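Local structure of acyl-coenzyme A oxidase acox-1.2 (Caenorhabditis elegans, 5K3J) at residues L14-R19 and V317-H322; G321-K326 and L333-Q338; L122-S127 and G285-V290. The protein catalyses, with FAD as cofactor, the first desaturation step of peroxisomal beta-oxidation on the CoA thioesters of ascaroside pheromones that carry five-carbon omega side chains. All coordinates share one frame; numbering follows the deposited sequence.

Contact 1 of 3, residues L14-R19 and V317-H322; sequences LLEERR and VRRQGH. With FAD (flavin-adenine dinucleotide), chain G.
Leu14 and Val317 form the packed end of this small contact, where helix 12-18 meets the loop that follows helix 287-315. Leu14 CD2 lies 4.2 Å from Val317 CG2, and the two buried side chains meet at a slant. The chi1 of Val317 (173°) sends CG1 anti to the backbone N and leaves CG2 to face the leucine. The other end is looser and polar. Glu16, exposed to solvent, holds OE2 at 4.2 Å from Arg319 NH2, too far for a salt bridge, so opposite charges merely lie near each other. Each has a nearer partner elsewhere: Glu16 pairs with Lys331, and Arg319 with Glu13, one residue before the helical segment.

Beyond Val317 the chain turns from the N-terminal helix to the cofactor. Arg318, its CG trans to the amide nitrogen and its chain bent at chi2 (65°), brings the edge of its guanidinium to a phosphate oxygen of FAD. NE donates to O2A at 2.6 Å, and Arg318 NH2 reaches the same O2A at 3.0 Å. A weak bond of 3.3 Å from Arg318 NH2 to FAD O2P adds the other phosphate. NH1 is hydrogen-bonded with Tyr627 OH and weakly to Leu152 O of the second subunit. An arginine gripping the pyrophosphate here belongs to the FAD site of this acyl-CoA oxidase, which is shared between the dimeric partners.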
# COMPACT_ATOMS: atom_id res chain seq x y z
N LEU A 14 -12.14 26.36 -4.10
CA LEU A 14 -10.68 26.46 -4.11
C LEU A 14 -10.20 27.90 -4.18
O LEU A 14 -9.12 28.23 -3.69
CB LEU A 14 -10.09 25.67 -5.29
CG LEU A 14 -9.98 24.16 -5.11
CD1 LEU A 14 -9.00 23.57 -6.11
CD2 LEU A 14 -9.59 23.80 -3.68
N LEU A 15 -11.01 28.77 -4.79
CA LEU A 15 -10.65 30.18 -4.91
C LEU A 15 -10.53 30.84 -3.55
O LEU A 15 -9.64 31.65 -3.32
CB LEU A 15 -11.67 30.93 -5.77
CG LEU A 15 -11.35 32.41 -5.99
CD1 LEU A 15 -10.00 32.57 -6.65
CD2 LEU A 15 -12.44 33.10 -6.80
N GLU A 16 -11.44 30.48 -2.64
CA GLU A 16 -11.46 31.09 -1.32
C GLU A 16 -10.39 30.49 -0.42
O GLU A 16 -10.01 31.08 0.59
CB GLU A 16 -12.85 30.93 -0.67
CG GLU A 16 -13.15 29.55 -0.14
CD GLU A 16 -14.48 29.49 0.60
OE1 GLU A 16 -15.23 30.49 0.56
OE2 GLU A 16 -14.78 28.44 1.21
N GLU A 17 -9.89 29.31 -0.81
CA GLU A 17 -8.78 28.67 -0.11
C GLU A 17 -7.46 29.31 -0.50
O GLU A 17 -6.53 29.38 0.31
CB GLU A 17 -8.75 27.17 -0.43
CG GLU A 17 -9.88 26.37 0.20
CD GLU A 17 -9.71 26.18 1.70
OE1 GLU A 17 -8.57 26.34 2.20
OE2 GLU A 17 -10.71 25.87 2.37
N ARG A 18 -7.37 29.79 -1.74
CA ARG A 18 -6.14 30.38 -2.26
C ARG A 18 -6.05 31.86 -1.93
O ARG A 18 -4.96 32.44 -1.94
CB ARG A 18 -6.06 30.16 -3.77
CG ARG A 18 -5.85 28.71 -4.16
CD ARG A 18 -6.09 28.47 -5.64
NE ARG A 18 -5.82 27.08 -6.00
CZ ARG A 18 -6.11 26.54 -7.18
NH1 ARG A 18 -6.70 27.26 -8.12
NH2 ARG A 18 -5.83 25.26 -7.40
N ARG A 19 -7.19 32.47 -1.62
CA ARG A 19 -7.22 33.86 -1.19
C ARG A 19 -6.62 33.97 0.21
O ARG A 19 -6.29 35.06 0.67
CB ARG A 19 -8.65 34.40 -1.21
CG ARG A 19 -8.80 35.81 -1.76
CD ARG A 19 -9.03 35.81 -3.26
NE ARG A 19 -7.84 36.20 -4.01
CZ ARG A 19 -7.87 36.60 -5.28
NH1 ARG A 19 -6.74 36.94 -5.89
NH2 ARG A 19 -9.02 36.68 -5.92
N VAL A 317 -12.76 20.68 -1.31
CA VAL A 317 -13.97 20.67 -2.13
C VAL A 317 -15.02 19.77 -1.50
O VAL A 317 -16.15 20.19 -1.26
CB VAL A 317 -13.69 20.18 -3.56
CG1 VAL A 317 -15.00 20.02 -4.33
CG2 VAL A 317 -12.72 21.12 -4.27
N ARG A 318 -14.62 18.52 -1.24
CA ARG A 318 -15.49 17.53 -0.61
C ARG A 318 -16.08 18.04 0.70
O ARG A 318 -15.38 18.15 1.71
CB ARG A 318 -14.72 16.23 -0.35
CG ARG A 318 -15.49 15.19 0.45
CD ARG A 318 -16.71 14.71 -0.31
NE ARG A 318 -17.19 13.41 0.16
CZ ARG A 318 -18.06 12.66 -0.51
NH1 ARG A 318 -18.53 13.08 -1.67
NH2 ARG A 318 -18.45 11.49 -0.02
N ARG A 319 -17.37 18.36 0.68
CA ARG A 319 -18.07 18.71 1.91
C ARG A 319 -18.83 17.50 2.43
O ARG A 319 -19.59 16.86 1.70
CB ARG A 319 -19.03 19.88 1.67
CG ARG A 319 -18.35 21.15 1.19
CD ARG A 319 -19.39 22.24 0.97
NE ARG A 319 -18.79 23.51 0.57
CZ ARG A 319 -18.38 24.44 1.43
NH1 ARG A 319 -18.50 24.24 2.74
NH2 ARG A 319 -17.85 25.57 0.98
N GLN A 320 -18.62 17.17 3.70
CA GLN A 320 -19.25 16.01 4.31
C GLN A 320 -19.33 16.14 5.82
O GLN A 320 -18.33 16.41 6.48
CB GLN A 320 -18.49 14.73 3.93
CG GLN A 320 -19.21 13.85 2.93
CD GLN A 320 -20.20 12.91 3.59
OE1 GLN A 320 -20.18 12.73 4.81
NE2 GLN A 320 -21.06 12.30 2.79
N GLY A 321 -20.53 15.93 6.36
CA GLY A 321 -20.76 16.05 7.79
C GLY A 321 -21.07 17.49 8.16
O GLY A 321 -20.97 18.38 7.32
N HIS A 322 -21.45 17.71 9.41
CA HIS A 322 -21.77 19.05 9.90
C HIS A 322 -20.90 19.43 11.09
O HIS A 322 -20.58 18.59 11.93
CB HIS A 322 -23.25 19.14 10.28
CG HIS A 322 -24.18 19.24 9.12
ND1 HIS A 322 -24.42 20.42 8.45
CD2 HIS A 322 -24.95 18.31 8.51
CE1 HIS A 322 -25.29 20.21 7.48
NE2 HIS A 322 -25.62 18.94 7.49
PA FAD G . -16.04 10.70 3.01
O1A FAD G . -17.26 10.59 3.92
O2A FAD G . -16.25 11.77 1.99
O5B FAD G . -14.74 11.06 3.90
C5B FAD G . -13.52 11.41 3.22
C4B FAD G . -12.55 12.06 4.26
O4B FAD G . -13.20 12.92 4.99
C3B FAD G . -12.04 10.99 5.23
O3B FAD G . -10.75 11.23 5.53
C2B FAD G . -12.92 11.15 6.49
O2B FAD G . -12.15 10.77 7.72
C1B FAD G . -13.19 12.41 6.51
N9A FAD G . -14.47 12.65 7.11
C8A FAD G . -15.65 12.69 6.48
N7A FAD G . -16.61 12.95 7.41
C5A FAD G . -15.99 13.06 8.63
C6A FAD G . -16.49 13.32 9.90
N6A FAD G . -17.79 13.56 10.44
N1A FAD G . -15.66 13.39 10.94
C2A FAD G . -14.32 13.20 10.76
N3A FAD G . -13.83 12.95 9.51
C4A FAD G . -14.68 12.88 8.45
N1 FAD G . -21.44 2.14 -1.40
C2 FAD G . -22.73 1.49 -1.61
O2 FAD G . -23.75 2.07 -1.30
N3 FAD G . -22.80 0.14 -2.18
C4 FAD G . -21.61 -0.53 -2.54
O4 FAD G . -21.67 -1.68 -3.03
C4X FAD G . -20.29 0.13 -2.34
N5 FAD G . -19.07 -0.56 -2.71
C5X FAD G . -17.78 0.09 -2.51
C6 FAD G . -16.60 -0.58 -2.87
C7 FAD G . -15.35 0.04 -2.67
C7M FAD G . -14.21 -0.87 -3.14
C8 FAD G . -15.28 1.33 -2.13
C8M FAD G . -13.99 2.08 -1.88
C9 FAD G . -16.46 2.01 -1.76
C9A FAD G . -17.71 1.39 -1.95
N10 FAD G . -18.96 2.09 -1.57
C10 FAD G . -20.23 1.46 -1.77
C1' FAD G . -18.90 3.45 -1.00
C2' FAD G . -18.43 3.41 0.45
O2' FAD G . -19.36 2.73 1.22
C3' FAD G . -18.32 4.83 0.94
O3' FAD G . -17.44 5.54 0.11
C4' FAD G . -17.80 4.85 2.36
O4' FAD G . -18.73 4.23 3.21
C5' FAD G . -17.60 6.29 2.78
O5' FAD G . -16.80 6.94 1.82
P FAD G . -16.97 8.51 1.56
O1P FAD G . -16.92 8.78 0.05
O2P FAD G . -18.29 8.98 2.10
O3P FAD G . -15.81 9.30 2.28

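Contact 2 of 3, residues G321-K326 and L333-Q338; sequences GHLDDK and LDYQTQ. With FAD (flavin-adenine dinucleotide), chain G.
With CG anti to the carbonyl carbon in both Leu323 (chi1 -86°) and Tyr335 (chi1 -70°), the leucine branch and the phenol ring run alongside each other with opposite headings. Tyr335 lines the adenine end of the FAD pocket in the C-alpha1 region of the acyl-CoA oxidase, and Leu323 packs against the tyrosine, not the cofactor. Leu323 CD2 comes obliquely to Tyr335 CE1 at 4.2 Å. The other methyl, CD1, rests near the CB of Asp334, whose carboxylate is turned to a salt bridge with Arg598.

Tyr335 occupies the N-cap position of helix 336-340, and its ring spans from there to the opposite loop. The hydroxyl oxygen lies over the backbone of Gly321, 3.2 Å from its CA; with a positive phi, the chain here takes a conformation suited to glycine, and the hydroxyl sits against bare backbone. It is hydrogen-bonded to the carbonyl O of Gln320, the residue just before Gly321, which ties the far end of the ring to the loop.

One face of the ring belongs to the cofactor. The adenine lies over it, with N1A 3.6 Å above the centre and FAD C5A 3.4 Å from Tyr335 CE2. The second subunit covers the flank of the contact, with its Asn517 packing on Leu323 and bonding to the backbone N of Gln336. One helical turn from the tyrosine, Gln338 secures the ribose: its NE2 donates to FAD O3B at 2.9 Å, nearly straight at 173°.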
# COMPACT_ATOMS: atom_id res chain seq x y z
N GLY A 321 -20.53 15.93 6.36
CA GLY A 321 -20.76 16.05 7.79
C GLY A 321 -21.07 17.49 8.16
O GLY A 321 -20.97 18.38 7.32
N HIS A 322 -21.45 17.71 9.41
CA HIS A 322 -21.77 19.05 9.90
C HIS A 322 -20.90 19.43 11.09
O HIS A 322 -20.58 18.59 11.93
CB HIS A 322 -23.25 19.14 10.28
CG HIS A 322 -24.18 19.24 9.12
ND1 HIS A 322 -24.42 20.42 8.45
CD2 HIS A 322 -24.95 18.31 8.51
CE1 HIS A 322 -25.29 20.21 7.48
NE2 HIS A 322 -25.62 18.94 7.49
N LEU A 323 -20.50 20.70 11.15
CA LEU A 323 -19.86 21.24 12.34
C LEU A 323 -20.88 22.03 13.15
O LEU A 323 -21.92 21.49 13.53
CB LEU A 323 -18.66 22.12 11.97
CG LEU A 323 -17.34 21.37 11.76
CD1 LEU A 323 -16.20 22.35 11.52
CD2 LEU A 323 -17.05 20.47 12.96
N ASP A 324 -20.58 23.30 13.42
CA ASP A 324 -21.50 24.17 14.15
C ASP A 324 -22.69 24.55 13.28
O ASP A 324 -23.83 24.19 13.58
CB ASP A 324 -20.78 25.42 14.66
CG ASP A 324 -20.31 25.29 16.09
OD1 ASP A 324 -20.97 24.56 16.87
OD2 ASP A 324 -19.28 25.90 16.45
N ASP A 325 -22.42 25.30 12.21
CA ASP A 325 -23.45 25.63 11.23
C ASP A 325 -24.05 24.34 10.68
O ASP A 325 -23.39 23.58 9.98
CB ASP A 325 -22.86 26.48 10.09
CG ASP A 325 -23.87 26.76 8.98
OD1 ASP A 325 -23.45 27.26 7.92
OD2 ASP A 325 -25.06 26.46 9.17
N LYS A 326 -25.31 24.09 11.03
CA LYS A 326 -25.96 22.84 10.65
C LYS A 326 -26.80 23.00 9.39
O LYS A 326 -27.61 22.14 9.05
CB LYS A 326 -26.81 22.31 11.80
CG LYS A 326 -25.96 21.73 12.93
CD LYS A 326 -26.78 21.03 14.01
CE LYS A 326 -28.25 20.91 13.66
NZ LYS A 326 -29.04 22.12 14.03
N LEU A 333 -11.59 19.04 4.99
CA LEU A 333 -10.26 19.50 5.38
C LEU A 333 -10.30 20.21 6.73
O LEU A 333 -9.27 20.38 7.38
CB LEU A 333 -9.68 20.42 4.30
CG LEU A 333 -8.25 20.95 4.50
CD1 LEU A 333 -7.27 19.80 4.72
CD2 LEU A 333 -7.83 21.81 3.31
N ASP A 334 -11.49 20.61 7.17
CA ASP A 334 -11.63 21.31 8.44
C ASP A 334 -11.52 20.37 9.63
O ASP A 334 -11.12 20.77 10.73
CB ASP A 334 -12.95 22.07 8.50
CG ASP A 334 -12.92 23.36 7.69
OD1 ASP A 334 -11.81 23.80 7.34
OD2 ASP A 334 -13.99 23.93 7.43
N TYR A 335 -11.86 19.10 9.41
CA TYR A 335 -11.79 18.09 10.46
C TYR A 335 -10.35 17.89 10.92
O TYR A 335 -9.41 18.02 10.13
CB TYR A 335 -12.37 16.76 9.98
CG TYR A 335 -13.87 16.77 9.79
CD1 TYR A 335 -14.72 17.09 10.85
CD2 TYR A 335 -14.44 16.45 8.57
CE1 TYR A 335 -16.09 17.10 10.69
CE2 TYR A 335 -15.82 16.45 8.40
CZ TYR A 335 -16.64 16.78 9.46
OH TYR A 335 -18.00 16.79 9.31
N GLN A 336 -10.18 17.55 12.19
CA GLN A 336 -8.84 17.42 12.77
C GLN A 336 -8.11 16.19 12.26
O GLN A 336 -6.94 16.25 11.89
CB GLN A 336 -8.93 17.38 14.29
CG GLN A 336 -7.58 17.39 14.97
CD GLN A 336 -7.71 17.44 16.48
OE1 GLN A 336 -7.94 16.42 17.13
NE2 GLN A 336 -7.56 18.63 17.04
N THR A 337 -8.81 15.06 12.25
CA THR A 337 -8.26 13.80 11.74
C THR A 337 -7.75 13.95 10.31
O THR A 337 -6.73 13.37 9.94
CB THR A 337 -9.31 12.68 11.77
OG1 THR A 337 -10.47 13.08 11.03
CG2 THR A 337 -9.72 12.35 13.20
N GLN A 338 -8.47 14.73 9.51
CA GLN A 338 -8.10 14.96 8.12
C GLN A 338 -6.86 15.84 7.99
O GLN A 338 -6.01 15.61 7.13
CB GLN A 338 -9.26 15.59 7.36
CG GLN A 338 -10.02 14.61 6.47
CD GLN A 338 -9.66 14.75 5.00
OE1 GLN A 338 -9.20 15.80 4.56
NE2 GLN A 338 -9.86 13.68 4.25
PA FAD G . -16.04 10.70 3.01
O1A FAD G . -17.26 10.59 3.92
O2A FAD G . -16.25 11.77 1.99
O5B FAD G . -14.74 11.06 3.90
C5B FAD G . -13.52 11.41 3.22
C4B FAD G . -12.55 12.06 4.26
O4B FAD G . -13.20 12.92 4.99
C3B FAD G . -12.04 10.99 5.23
O3B FAD G . -10.75 11.23 5.53
C2B FAD G . -12.92 11.15 6.49
O2B FAD G . -12.15 10.77 7.72
C1B FAD G . -13.19 12.41 6.51
N9A FAD G . -14.47 12.65 7.11
C8A FAD G . -15.65 12.69 6.48
N7A FAD G . -16.61 12.95 7.41
C5A FAD G . -15.99 13.06 8.63
C6A FAD G . -16.49 13.32 9.90
N6A FAD G . -17.79 13.56 10.44
N1A FAD G . -15.66 13.39 10.94
C2A FAD G . -14.32 13.20 10.76
N3A FAD G . -13.83 12.95 9.51
C4A FAD G . -14.68 12.88 8.45
N1 FAD G . -21.44 2.14 -1.40
C2 FAD G . -22.73 1.49 -1.61
O2 FAD G . -23.75 2.07 -1.30
N3 FAD G . -22.80 0.14 -2.18
C4 FAD G . -21.61 -0.53 -2.54
O4 FAD G . -21.67 -1.68 -3.03
C4X FAD G . -20.29 0.13 -2.34
N5 FAD G . -19.07 -0.56 -2.71
C5X FAD G . -17.78 0.09 -2.51
C6 FAD G . -16.60 -0.58 -2.87
C7 FAD G . -15.35 0.04 -2.67
C7M FAD G . -14.21 -0.87 -3.14
C8 FAD G . -15.28 1.33 -2.13
C8M FAD G . -13.99 2.08 -1.88
C9 FAD G . -16.46 2.01 -1.76
C9A FAD G . -17.71 1.39 -1.95
N10 FAD G . -18.96 2.09 -1.57
C10 FAD G . -20.23 1.46 -1.77
C1' FAD G . -18.90 3.45 -1.00
C2' FAD G . -18.43 3.41 0.45
O2' FAD G . -19.36 2.73 1.22
C3' FAD G . -18.32 4.83 0.94
O3' FAD G . -17.44 5.54 0.11
C4' FAD G . -17.80 4.85 2.36
O4' FAD G . -18.73 4.23 3.21
C5' FAD G . -17.60 6.29 2.78
O5' FAD G . -16.80 6.94 1.82
P FAD G . -16.97 8.51 1.56
O1P FAD G . -16.92 8.78 0.05
O2P FAD G . -18.29 8.98 2.10
O3P FAD G . -15.81 9.30 2.28

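Contact 3 of 3, residues L122-S127 and G285-V290; sequences LQSQAS and GYSGMV. With 6QA (~{S}-[2-[3-[[(2~{R})-4-[[[(2~{R},3~{S},4~{R},5~{R})-5-(6-aminopurin-9-yl)-4-oxidanyl-3-phosphonooxy-oxolan-2-yl]methoxy-oxidanyl-phosphoryl]oxy-oxidanyl-phosphoryl]oxy-3,3-dimethyl-2-oxidanyl-butanoyl]amino]propanoylamino]ethyl] 5-[(2~{R},3~{R},5~{R},6~{S})-6-methyl-3,5-bis(oxidanyl)oxan-2-yl]oxypentanethioate), chain E.
This is a small packing contact with polar groups between two helix ends: Ser124 and Gln125, in the last turn of helix 112-125 of the N-terminal region, meet Gly285, just before helix 287-315, and Ser287 in its first turn. The glutamine carries most of it. Bent at chi2 (-73°), its chain folds back so that the amide lies against the backbone of the second segment, with Gln125 NE2 3.3 Å from Gly285 CA. The same nitrogen is 3.4 Å from Ser287 CB. Its hydrogen bond goes to Ile284 O, one residue before the segment, and this bond fixes the amide against the approach to the helix.

The two serines face each other without bonding: Ser124 CB is 3.8 Å from Ser287 OG. Each hydroxyl is engaged elsewhere. Ser124 OG turns back to Pro120 O in its own helix, whereas Ser287 OG is hydrogen-bonded with Tyr363 OH.

Between Gly285 and Ser287, Tyr286 at the N-cap position leaves the backbone away from helix 112-125, and its ring reaches the ascaroside-CoA. Its hydroxyl lies at O55, a phosphate oxygen near the ring plane, and is modelled as donating to it, but the separation is too short to be trusted. Farther along the helix, Met289 CG packs 3.6 Å from the ligand carbon C11, next to the thioester sulfur. The start of helix 287-315 thus offers helix 112-125 backbone and a small hydroxyl side chain, and gives the substrate a phenol and a thioether, so packing and binding are divided between different sides.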
# COMPACT_ATOMS: atom_id res chain seq x y z
N LEU A 122 28.14 4.61 -17.12
CA LEU A 122 29.17 4.89 -18.11
C LEU A 122 30.00 6.08 -17.67
O LEU A 122 31.22 6.11 -17.85
CB LEU A 122 28.55 5.16 -19.48
CG LEU A 122 27.99 3.96 -20.24
CD1 LEU A 122 27.23 4.42 -21.47
CD2 LEU A 122 29.11 3.00 -20.63
N GLN A 123 29.34 7.07 -17.08
CA GLN A 123 30.00 8.28 -16.60
C GLN A 123 30.99 7.98 -15.49
O GLN A 123 32.08 8.55 -15.45
CB GLN A 123 28.97 9.29 -16.12
CG GLN A 123 28.14 9.91 -17.23
CD GLN A 123 27.00 10.76 -16.71
OE1 GLN A 123 26.34 10.40 -15.73
NE2 GLN A 123 26.76 11.89 -17.36
N SER A 124 30.62 7.07 -14.59
CA SER A 124 31.41 6.82 -13.39
C SER A 124 32.34 5.61 -13.51
O SER A 124 33.24 5.44 -12.69
CB SER A 124 30.49 6.63 -12.19
OG SER A 124 29.58 5.56 -12.40
N GLN A 125 32.13 4.77 -14.52
CA GLN A 125 32.85 3.49 -14.57
C GLN A 125 33.52 3.16 -15.91
O GLN A 125 34.27 2.19 -16.00
CB GLN A 125 31.89 2.35 -14.19
CG GLN A 125 31.11 2.56 -12.90
CD GLN A 125 31.97 2.41 -11.65
OE1 GLN A 125 33.06 1.84 -11.70
NE2 GLN A 125 31.48 2.92 -10.53
N ALA A 126 33.26 3.96 -16.94
CA ALA A 126 33.87 3.69 -18.25
C ALA A 126 35.05 4.63 -18.54
O ALA A 126 35.07 5.77 -18.08
CB ALA A 126 32.83 3.80 -19.35
N SER A 127 36.03 4.13 -19.29
CA SER A 127 37.20 4.92 -19.64
C SER A 127 36.83 6.01 -20.63
O SER A 127 35.83 5.90 -21.33
CB SER A 127 38.30 4.03 -20.23
OG SER A 127 37.94 3.60 -21.54
N GLY A 285 32.50 0.41 -7.83
CA GLY A 285 31.58 0.04 -8.89
C GLY A 285 30.12 0.23 -8.55
O GLY A 285 29.28 0.34 -9.43
N TYR A 286 29.82 0.28 -7.25
CA TYR A 286 28.44 0.43 -6.81
C TYR A 286 28.00 1.89 -6.89
O TYR A 286 26.94 2.26 -6.38
CB TYR A 286 28.26 -0.07 -5.37
CG TYR A 286 28.58 -1.54 -5.13
CD1 TYR A 286 28.89 -2.39 -6.18
CD2 TYR A 286 28.57 -2.07 -3.84
CE1 TYR A 286 29.18 -3.73 -5.96
CE2 TYR A 286 28.86 -3.40 -3.61
CZ TYR A 286 29.16 -4.22 -4.67
OH TYR A 286 29.45 -5.55 -4.43
N SER A 287 28.80 2.72 -7.55
CA SER A 287 28.56 4.16 -7.61
C SER A 287 27.22 4.52 -8.22
O SER A 287 26.60 5.52 -7.84
CB SER A 287 29.68 4.85 -8.39
OG SER A 287 29.41 6.23 -8.52
N GLY A 288 26.77 3.73 -9.19
CA GLY A 288 25.50 3.98 -9.85
C GLY A 288 24.35 3.84 -8.88
O GLY A 288 23.37 4.59 -8.94
N MET A 289 24.46 2.87 -7.98
CA MET A 289 23.44 2.62 -6.97
C MET A 289 23.30 3.79 -6.00
O MET A 289 22.19 4.17 -5.63
CB MET A 289 23.76 1.34 -6.21
CG MET A 289 22.97 0.13 -6.67
SD MET A 289 23.93 -1.39 -6.54
CE MET A 289 24.68 -1.19 -4.92
N VAL A 290 24.44 4.34 -5.58
CA VAL A 290 24.46 5.43 -4.61
C VAL A 290 23.86 6.70 -5.20
O VAL A 290 23.27 7.51 -4.48
CB VAL A 290 25.90 5.69 -4.10
CG1 VAL A 290 25.97 6.91 -3.19
CG2 VAL A 290 26.42 4.46 -3.38
P26 6QA E . 28.40 -7.03 -1.05
P29 6QA E . 30.67 -7.32 0.90
P50 6QA E . 31.26 -3.65 6.86
O01 6QA E . 12.87 5.80 -9.00
C02 6QA E . 14.12 5.49 -9.64
C03 6QA E . 13.88 4.09 -10.22
O04 6QA E . 15.03 3.50 -10.62
C05 6QA E . 15.80 2.94 -9.60
C06 6QA E . 15.96 1.42 -9.91
C07 6QA E . 17.34 0.98 -9.38
C08 6QA E . 17.79 -0.26 -10.14
C09 6QA E . 18.03 -1.39 -9.23
S10 6QA E . 19.70 -2.20 -9.46
C11 6QA E . 20.66 -2.36 -7.93
C12 6QA E . 19.89 -2.20 -6.66
N13 6QA E . 20.20 -3.31 -5.83
C14 6QA E . 20.88 -3.13 -4.56
C15 6QA E . 21.19 -4.38 -3.66
C16 6QA E . 22.74 -4.40 -3.42
N17 6QA E . 23.07 -4.65 -2.00
C18 6QA E . 24.39 -5.22 -1.70
C19 6QA E . 24.76 -5.48 -0.24
O20 6QA E . 23.64 -5.26 0.58
C21 6QA E . 25.92 -4.56 0.23
C22 6QA E . 26.25 -5.10 1.69
C23 6QA E . 25.44 -3.07 0.20
C24 6QA E . 27.20 -4.63 -0.59
O25 6QA E . 28.08 -5.68 -0.14
O27 6QA E . 27.14 -7.89 -1.31
O28 6QA E . 29.56 -7.92 -0.17
O30 6QA E . 32.05 -7.44 0.24
O31 6QA E . 30.27 -5.74 1.30
C32 6QA E . 30.07 -5.34 2.61
C33 6QA E . 31.36 -4.52 3.04
O34 6QA E . 31.74 -3.73 2.11
C35 6QA E . 31.54 -2.19 2.58
N36 6QA E . 30.72 -1.49 1.57
C37 6QA E . 29.62 -1.96 1.00
N38 6QA E . 29.12 -1.09 0.12
C39 6QA E . 29.94 -0.00 0.11
C40 6QA E . 30.97 -0.25 1.03
N41 6QA E . 31.93 0.69 1.21
C42 6QA E . 31.89 1.83 0.53
N43 6QA E . 30.92 2.11 -0.37
C44 6QA E . 29.94 1.23 -0.60
N45 6QA E . 28.89 1.53 -1.58
C46 6QA E . 30.99 -2.19 3.75
O47 6QA E . 31.80 -1.36 4.71
C48 6QA E . 30.97 -3.64 4.24
O49 6QA E . 31.85 -3.84 5.29
O51 6QA E . 31.32 -4.97 7.56
O52 6QA E . 29.81 -3.15 6.81
O53 6QA E . 32.08 -2.62 7.58
O54 6QA E . 30.65 -8.16 2.16
O55 6QA E . 29.00 -6.63 -2.38
O56 6QA E . 25.15 -5.48 -2.58
O57 6QA E . 21.21 -2.06 -4.18
O58 6QA E . 17.14 -1.70 -8.45
O59 6QA E . 13.00 4.15 -11.38
C60 6QA E . 13.50 5.02 -12.40
C61 6QA E . 12.50 4.86 -13.52
C62 6QA E . 13.66 6.47 -11.86
C63 6QA E . 14.48 6.52 -10.64
O64 6QA E . 14.32 7.29 -12.89

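Overall arrangement
Contacts 1 and 2 are neighbours at one FAD site, their centres about 11 Å apart. They share Gly321 and His322, and contact 1 brings Arg318 to the pyrophosphate while contact 2 covers the adenine and ribose; the second subunit adds further bonds to the same cofactor. Contact 3 lies on the opposite side of the chain's centre, about 49 Å from contact 1 and about 53 Å from contact 2 between centres, at a bound ascaroside-CoA. It is nested within the long loop that contact 1 closes. Helix 287-315 joins the two regions: it starts at contact 3 and leads into the loop of contacts 1 and 2.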